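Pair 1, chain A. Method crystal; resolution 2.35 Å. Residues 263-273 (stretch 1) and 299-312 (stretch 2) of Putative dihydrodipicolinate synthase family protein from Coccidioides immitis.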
# COMPACT_ATOMS: atom_id res chain seq x y z
N ALA A 263 12.19 5.20 6.78
CA ALA A 263 13.55 4.69 6.89
C ALA A 263 13.62 3.39 7.71
O ALA A 263 14.43 2.49 7.41
CB ALA A 263 14.47 5.73 7.47
N THR A 264 12.79 3.31 8.75
CA THR A 264 12.76 2.14 9.62
C THR A 264 12.12 0.96 8.89
O THR A 264 12.63 -0.16 8.95
CB THR A 264 12.04 2.44 10.96
OG1 THR A 264 12.77 3.45 11.66
CG2 THR A 264 12.02 1.23 11.84
N THR A 265 11.00 1.22 8.22
CA THR A 265 10.32 0.20 7.43
C THR A 265 11.24 -0.38 6.34
O THR A 265 11.37 -1.59 6.24
CB THR A 265 9.01 0.74 6.81
OG1 THR A 265 8.09 1.02 7.86
CG2 THR A 265 8.36 -0.30 5.84
N LYS A 266 11.89 0.48 5.55
CA LYS A 266 12.87 0.03 4.54
C LYS A 266 13.95 -0.87 5.14
O LYS A 266 14.31 -1.89 4.54
CB LYS A 266 13.53 1.20 3.81
CG LYS A 266 12.57 2.06 3.01
CD LYS A 266 13.30 3.04 2.08
CE LYS A 266 13.84 2.29 0.89
NZ LYS A 266 14.43 3.15 -0.15
N TYR A 267 14.45 -0.51 6.32
CA TYR A 267 15.52 -1.27 6.97
C TYR A 267 15.01 -2.64 7.44
O TYR A 267 15.72 -3.66 7.36
CB TYR A 267 16.16 -0.48 8.11
CG TYR A 267 17.15 -1.31 8.90
CD1 TYR A 267 18.44 -1.55 8.41
CD2 TYR A 267 16.77 -1.94 10.09
CE1 TYR A 267 19.33 -2.36 9.11
CE2 TYR A 267 17.65 -2.75 10.78
CZ TYR A 267 18.93 -2.95 10.29
OH TYR A 267 19.81 -3.77 10.98
N ALA A 268 13.78 -2.68 7.94
CA ALA A 268 13.20 -3.95 8.38
C ALA A 268 13.03 -4.87 7.17
O ALA A 268 13.38 -6.04 7.23
CB ALA A 268 11.87 -3.72 9.10
N ALA A 269 12.53 -4.34 6.07
CA ALA A 269 12.41 -5.10 4.84
C ALA A 269 13.79 -5.58 4.39
O ALA A 269 13.93 -6.72 3.95
CB ALA A 269 11.77 -4.27 3.76
N ALA A 270 14.81 -4.73 4.54
CA ALA A 270 16.15 -5.10 4.13
C ALA A 270 16.62 -6.35 4.86
O ALA A 270 17.28 -7.21 4.26
CB ALA A 270 17.13 -3.97 4.36
N ILE A 271 16.31 -6.48 6.14
CA ILE A 271 16.93 -7.57 6.87
C ILE A 271 16.04 -8.78 7.03
O ILE A 271 16.48 -9.83 7.48
CB ILE A 271 17.54 -7.12 8.22
CG1 ILE A 271 16.48 -6.49 9.13
CG2 ILE A 271 18.76 -6.20 7.98
CD1 ILE A 271 16.81 -6.67 10.59
N PHE A 272 14.77 -8.63 6.67
CA PHE A 272 13.86 -9.75 6.74
C PHE A 272 13.45 -10.21 5.36
O PHE A 272 14.07 -11.11 4.80
CB PHE A 272 12.69 -9.45 7.67
CG PHE A 272 13.12 -9.23 9.10
CD1 PHE A 272 13.74 -10.26 9.82
CD2 PHE A 272 12.93 -7.98 9.72
CE1 PHE A 272 14.17 -10.06 11.16
CE2 PHE A 272 13.34 -7.77 11.06
CZ PHE A 272 13.97 -8.81 11.78
N SER A 273 12.45 -9.55 4.77
CA SER A 273 11.90 -9.98 3.48
C SER A 273 12.88 -9.91 2.29
O SER A 273 12.90 -10.82 1.46
CB SER A 273 10.65 -9.16 3.15
OG SER A 273 11.03 -7.81 3.03
N ALA A 299 18.15 2.66 16.41
CA ALA A 299 16.89 2.33 15.73
C ALA A 299 17.00 0.95 15.09
O ALA A 299 16.04 0.18 15.15
CB ALA A 299 16.54 3.35 14.69
N LYS A 300 18.16 0.64 14.52
CA LYS A 300 18.40 -0.65 13.87
C LYS A 300 18.40 -1.78 14.90
O LYS A 300 17.78 -2.82 14.68
CB LYS A 300 19.70 -0.67 13.07
CG LYS A 300 19.67 0.16 11.77
CD LYS A 300 21.08 0.26 11.13
CE LYS A 300 21.02 0.99 9.77
NZ LYS A 300 22.36 1.50 9.30
N GLN A 301 19.08 -1.56 16.03
CA GLN A 301 19.12 -2.58 17.09
C GLN A 301 17.69 -2.91 17.55
O GLN A 301 17.32 -4.09 17.62
CB GLN A 301 20.03 -2.18 18.25
N GLU A 302 16.88 -1.87 17.78
CA GLU A 302 15.47 -2.00 18.19
C GLU A 302 14.64 -2.87 17.22
O GLU A 302 13.88 -3.74 17.63
CB GLU A 302 14.83 -0.61 18.34
CG GLU A 302 13.62 -0.49 19.30
CD GLU A 302 12.91 0.89 19.21
OE1 GLU A 302 13.49 1.92 19.64
OE2 GLU A 302 11.77 0.95 18.70
N VAL A 303 14.81 -2.63 15.92
CA VAL A 303 14.13 -3.42 14.91
C VAL A 303 14.44 -4.91 15.06
O VAL A 303 13.52 -5.73 15.09
CB VAL A 303 14.49 -2.93 13.50
CG1 VAL A 303 13.93 -3.88 12.42
CG2 VAL A 303 13.95 -1.52 13.31
N ARG A 304 15.72 -5.24 15.21
CA ARG A 304 16.14 -6.62 15.34
C ARG A 304 15.60 -7.28 16.61
O ARG A 304 15.18 -8.44 16.58
CB ARG A 304 17.66 -6.74 15.26
CG ARG A 304 18.27 -6.07 14.03
CD ARG A 304 19.75 -6.39 13.82
NE ARG A 304 20.61 -5.80 14.86
CZ ARG A 304 21.32 -4.68 14.73
NH1 ARG A 304 21.32 -3.99 13.59
NH2 ARG A 304 22.06 -4.25 15.75
N LYS A 305 15.58 -6.55 17.72
CA LYS A 305 15.09 -7.11 18.98
C LYS A 305 13.57 -7.32 18.94
O LYS A 305 13.08 -8.42 19.19
CB LYS A 305 15.46 -6.22 20.18
N VAL A 306 12.85 -6.26 18.57
CA VAL A 306 11.40 -6.23 18.64
C VAL A 306 10.70 -7.09 17.58
O VAL A 306 9.56 -7.48 17.77
CB VAL A 306 10.90 -4.76 18.57
CG1 VAL A 306 9.50 -4.64 17.93
CG2 VAL A 306 10.97 -4.13 19.95
N MET A 307 11.39 -7.39 16.49
CA MET A 307 10.79 -8.18 15.41
C MET A 307 11.23 -9.65 15.37
O MET A 307 10.73 -10.42 14.55
CB MET A 307 11.05 -7.50 14.07
CG MET A 307 10.38 -6.17 13.89
SD MET A 307 10.56 -5.59 12.18
CE MET A 307 9.85 -3.95 12.33
N ALA A 308 12.16 -10.04 16.25
CA ALA A 308 12.77 -11.38 16.25
C ALA A 308 11.77 -12.52 16.38
O ALA A 308 11.94 -13.58 15.73
CB ALA A 308 13.82 -11.51 17.34
N GLU A 309 10.74 -12.31 17.20
CA GLU A 309 9.73 -13.34 17.44
C GLU A 309 8.88 -13.59 16.19
O GLU A 309 8.65 -14.73 15.80
CB GLU A 309 8.83 -13.03 18.64
CG GLU A 309 7.74 -14.08 18.87
CD GLU A 309 6.82 -13.81 20.07
OE1 GLU A 309 6.53 -14.75 20.83
OE2 GLU A 309 6.36 -12.65 20.24
N VAL A 310 8.39 -12.51 15.58
CA VAL A 310 7.60 -12.61 14.35
C VAL A 310 8.45 -13.12 13.17
O VAL A 310 7.95 -13.85 12.32
CB VAL A 310 6.89 -11.27 14.05
CG1 VAL A 310 6.26 -11.27 12.66
CG2 VAL A 310 5.81 -11.03 15.10
N ALA A 311 9.74 -12.78 13.14
CA ALA A 311 10.67 -13.38 12.18
C ALA A 311 10.68 -14.90 12.28
O ALA A 311 10.65 -15.59 11.26
CB ALA A 311 12.09 -12.82 12.35
N ALA A 312 10.71 -15.42 13.50
CA ALA A 312 10.70 -16.88 13.70
C ALA A 312 9.39 -17.50 13.23
O ALA A 312 9.38 -18.60 12.68
CB ALA A 312 10.99 -17.25 15.15

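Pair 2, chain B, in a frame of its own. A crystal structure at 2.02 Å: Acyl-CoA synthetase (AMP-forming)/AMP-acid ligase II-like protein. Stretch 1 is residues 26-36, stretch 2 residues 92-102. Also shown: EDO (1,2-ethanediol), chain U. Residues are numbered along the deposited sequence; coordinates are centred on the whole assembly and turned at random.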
# COMPACT_ATOMS: atom_id res chain seq x y z
N GLN B 26 6.93 21.12 -17.29
CA GLN B 26 7.28 20.66 -15.95
C GLN B 26 8.32 19.55 -16.07
O GLN B 26 9.32 19.53 -15.36
CB GLN B 26 6.06 20.10 -15.22
CG GLN B 26 4.93 21.07 -14.98
CD GLN B 26 3.83 20.43 -14.15
OE1 GLN B 26 2.96 19.74 -14.68
NE2 GLN B 26 3.89 20.63 -12.84
N ALA B 27 8.06 18.61 -16.98
CA ALA B 27 8.95 17.48 -17.18
C ALA B 27 10.31 17.96 -17.68
O ALA B 27 11.37 17.62 -17.14
CB ALA B 27 8.32 16.51 -18.17
N TYR B 28 10.28 18.79 -18.72
CA TYR B 28 11.50 19.30 -19.31
C TYR B 28 12.35 20.02 -18.26
O TYR B 28 13.56 19.78 -18.16
CB TYR B 28 11.17 20.21 -20.49
CG TYR B 28 12.38 20.83 -21.13
CD1 TYR B 28 13.10 20.17 -22.13
CD2 TYR B 28 12.82 22.09 -20.73
CE1 TYR B 28 14.21 20.75 -22.72
CE2 TYR B 28 13.93 22.68 -21.32
CZ TYR B 28 14.62 22.01 -22.31
OH TYR B 28 15.71 22.62 -22.87
N ASP B 29 11.72 20.87 -17.46
CA ASP B 29 12.41 21.61 -16.40
C ASP B 29 13.08 20.70 -15.38
O ASP B 29 14.24 20.90 -15.00
CB ASP B 29 11.45 22.58 -15.69
CG ASP B 29 11.06 23.75 -16.57
OD1 ASP B 29 11.66 23.90 -17.66
OD2 ASP B 29 10.15 24.53 -16.18
N PHE B 30 12.34 19.70 -14.91
CA PHE B 30 12.92 18.75 -14.00
C PHE B 30 14.12 18.06 -14.65
O PHE B 30 15.19 17.97 -14.05
CB PHE B 30 11.91 17.69 -13.56
CG PHE B 30 12.53 16.60 -12.74
CD1 PHE B 30 12.71 16.75 -11.38
CD2 PHE B 30 12.97 15.43 -13.35
CE1 PHE B 30 13.29 15.75 -10.63
CE2 PHE B 30 13.56 14.44 -12.61
CZ PHE B 30 13.72 14.59 -11.25
N MSE B 31 13.94 17.58 -15.88
CA MSE B 31 15.03 16.87 -16.55
C MSE B 31 16.27 17.75 -16.74
O MSE B 31 17.40 17.31 -16.47
CB MSE B 31 14.56 16.31 -17.89
CG MSE B 31 13.53 15.22 -17.71
SE MSE B 31 12.71 14.71 -19.38
CE MSE B 31 14.13 13.56 -20.06
N GLU B 32 16.05 18.98 -17.18
CA GLU B 32 17.16 19.91 -17.33
C GLU B 32 17.90 20.02 -16.00
O GLU B 32 19.12 19.96 -15.96
CB GLU B 32 16.66 21.27 -17.80
CG GLU B 32 16.28 21.29 -19.28
CD GLU B 32 17.49 21.42 -20.21
OE1 GLU B 32 17.99 22.55 -20.38
OE2 GLU B 32 17.92 20.38 -20.77
N LYS B 33 17.15 20.14 -14.91
CA LYS B 33 17.78 20.25 -13.59
C LYS B 33 18.54 18.97 -13.20
O LYS B 33 19.66 19.03 -12.68
CB LYS B 33 16.77 20.64 -12.50
CG LYS B 33 17.44 20.95 -11.17
CD LYS B 33 16.46 21.31 -10.06
CE LYS B 33 17.23 21.54 -8.75
NZ LYS B 33 16.37 21.75 -7.56
N TRP B 34 17.93 17.81 -13.45
CA TRP B 34 18.60 16.55 -13.16
C TRP B 34 19.95 16.46 -13.88
O TRP B 34 20.99 16.22 -13.25
CB TRP B 34 17.73 15.35 -13.55
CG TRP B 34 18.39 14.04 -13.24
CD1 TRP B 34 19.16 13.28 -14.07
CD2 TRP B 34 18.35 13.34 -11.99
NE1 TRP B 34 19.60 12.15 -13.42
CE2 TRP B 34 19.11 12.16 -12.14
CE3 TRP B 34 17.74 13.59 -10.76
CZ2 TRP B 34 19.28 11.24 -11.11
CZ3 TRP B 34 17.90 12.68 -9.73
CH2 TRP B 34 18.66 11.51 -9.91
N LEU B 35 19.93 16.66 -15.20
CA LEU B 35 21.13 16.60 -16.02
C LEU B 35 22.19 17.61 -15.59
O LEU B 35 23.39 17.35 -15.70
CB LEU B 35 20.78 16.80 -17.50
CG LEU B 35 19.78 15.77 -18.06
CD1 LEU B 35 19.41 16.10 -19.50
CD2 LEU B 35 20.32 14.35 -17.96
N GLY B 36 21.75 18.76 -15.09
CA GLY B 36 22.65 19.82 -14.66
C GLY B 36 23.51 19.45 -13.45
O GLY B 36 24.54 20.07 -13.22
N GLY B 92 5.07 10.60 -11.03
CA GLY B 92 5.41 10.85 -12.41
C GLY B 92 6.87 11.22 -12.58
O GLY B 92 7.52 10.73 -13.50
N LEU B 93 7.37 12.10 -11.73
CA LEU B 93 8.78 12.48 -11.80
C LEU B 93 9.72 11.26 -11.69
O LEU B 93 10.76 11.23 -12.33
CB LEU B 93 9.12 13.55 -10.77
CG LEU B 93 8.34 14.85 -11.01
CD1 LEU B 93 8.72 15.92 -10.00
CD2 LEU B 93 8.61 15.34 -12.42
N MSE B 94 9.35 10.25 -10.91
CA MSE B 94 10.21 9.06 -10.82
C MSE B 94 10.35 8.34 -12.17
O MSE B 94 11.38 7.72 -12.45
CB MSE B 94 9.77 8.10 -9.71
CG MSE B 94 10.30 8.48 -8.33
SE MSE B 94 12.26 8.34 -8.13
CE MSE B 94 12.63 6.95 -9.42
N MSE B 95 9.34 8.42 -13.02
CA MSE B 95 9.45 7.80 -14.34
C MSE B 95 10.54 8.50 -15.16
O MSE B 95 11.25 7.86 -15.96
CB MSE B 95 8.11 7.83 -15.08
CG MSE B 95 7.07 6.88 -14.50
SE MSE B 95 7.64 5.03 -14.68
CE MSE B 95 7.62 4.90 -16.62
N LEU B 96 10.67 9.82 -14.97
CA LEU B 96 11.69 10.60 -15.68
C LEU B 96 13.10 10.26 -15.21
O LEU B 96 14.01 10.11 -16.01
CB LEU B 96 11.46 12.10 -15.49
CG LEU B 96 10.06 12.62 -15.87
CD1 LEU B 96 10.01 14.12 -15.69
CD2 LEU B 96 9.74 12.23 -17.30
N VAL B 97 13.25 10.15 -13.89
CA VAL B 97 14.52 9.77 -13.28
C VAL B 97 14.98 8.41 -13.77
O VAL B 97 16.13 8.25 -14.20
CB VAL B 97 14.43 9.75 -11.74
CG1 VAL B 97 15.70 9.13 -11.13
CG2 VAL B 97 14.21 11.17 -11.21
N ARG B 98 14.09 7.42 -13.71
CA ARG B 98 14.40 6.08 -14.24
C ARG B 98 14.80 6.19 -15.71
O ARG B 98 15.82 5.64 -16.13
CB ARG B 98 13.19 5.15 -14.10
CG ARG B 98 12.87 4.77 -12.67
CD ARG B 98 11.43 4.23 -12.55
NE ARG B 98 11.05 4.02 -11.16
CZ ARG B 98 9.80 4.02 -10.72
NH1 ARG B 98 8.79 4.22 -11.56
NH2 ARG B 98 9.54 3.82 -9.44
N GLY B 99 14.00 6.92 -16.47
CA GLY B 99 14.30 7.16 -17.88
C GLY B 99 15.69 7.71 -18.14
O GLY B 99 16.37 7.28 -19.08
N MSE B 100 16.13 8.67 -17.33
CA MSE B 100 17.43 9.28 -17.56
C MSE B 100 18.57 8.44 -17.00
O MSE B 100 19.67 8.41 -17.56
CB MSE B 100 17.48 10.69 -16.98
CG MSE B 100 16.71 11.71 -17.77
SE MSE B 100 16.85 13.41 -16.88
CE MSE B 100 15.91 12.99 -15.23
N GLU B 101 18.32 7.77 -15.89
CA GLU B 101 19.35 6.92 -15.30
C GLU B 101 19.56 5.63 -16.08
O GLU B 101 20.67 5.12 -16.15
CB GLU B 101 19.00 6.61 -13.84
CG GLU B 101 19.22 7.79 -12.93
CD GLU B 101 20.68 8.18 -12.86
OE1 GLU B 101 21.43 7.50 -12.12
OE2 GLU B 101 21.08 9.14 -13.55
N LEU B 102 18.50 5.13 -16.70
CA LEU B 102 18.50 3.80 -17.31
C LEU B 102 18.47 3.85 -18.84
O LEU B 102 18.43 2.82 -19.50
CB LEU B 102 17.30 2.99 -16.77
CG LEU B 102 17.26 2.82 -15.24
CD1 LEU B 102 15.99 2.12 -14.74
CD2 LEU B 102 18.49 2.07 -14.75
C1 EDO U . 13.26 20.34 -8.48
O1 EDO U . 13.58 21.18 -7.35
C2 EDO U . 12.17 21.00 -9.30
O2 EDO U . 12.28 20.63 -10.67
O HOH W 1 21.52 10.55 -15.73

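Both pairs pack two helices that run in roughly the same direction, crossing at -57° in pair 1 and -45° in pair 2, with axes 10.3 Å and 10.4 Å apart at closest approach. The N, CA and C atoms of 14 central residues superpose with an RMSD of 0.5 Å, and the buried surface is similar, 491 Å² in pair 1 and 535 Å² in pair 2.

A shared feature is an aromatic ring from the first helix. Tyr A267 matches Phe B30; both have chi1 in the t well, both point toward the partner helix, and their side-chain centres lie 0.9 Å apart. In each pair the residue matched at Lys A300 and Leu B93 covers one face of this ring. Lys A300 does so with its aliphatic stem, CG lying 3.6 Å from the ring centroid of Tyr A267 in a CH-pi contact, while its end leads away. Leu B93 uses a methyl, CD2, 4.1 Å from CG of Phe B30. One turn further along the second helix, Arg A304 and Val B97 meet the ring differently. NH1 of Arg A304 donates a hydrogen bond to OH of Tyr A267 (3.0 Å); Phe B30 has no hydroxyl, and its CZ instead packs edge-on against CG2 of Val B97 at 3.5 Å.

Between these two positions on the second helix, Val A303 matches Leu B96, and each also touches the aromatic ring. CG2 of Val A303 reaches CG2 of Thr A264 (3.7 Å), and CD1 of Leu B96 reaches CB of the matching Ala B27 (3.8 Å), so the side chain is longer on one helix where it is shorter on the other.

Farther along, the bulk is distributed differently. In pair 1, Ala A268 is small, and CE of Met A307 approaches its CB to 3.8 Å; Phe A272 then packs CE2 against SD of Met A307 (3.7 Å) and CE1 against CB of Ala A311 (3.7 Å). In pair 2, the matching Met B31 and Leu B35 join Trp B34 and Phe B30 around Met B100, a selenomethionine that matches Met A307. Its SE lies 3.8 Å from both CB of Met B31 and CD2 of Leu B35, while its CE comes within 3.3 Å of CG of Trp B34. Trp B34 takes the place of Ile A271, whose CD1 rests 3.8 Å from CG of Arg A304. The indole also makes a weak hydrogen bond, NE1 of Trp B34 to OE2 of Glu B101 (3.4 Å), whereas the matching Ala A308 points away from the first helix.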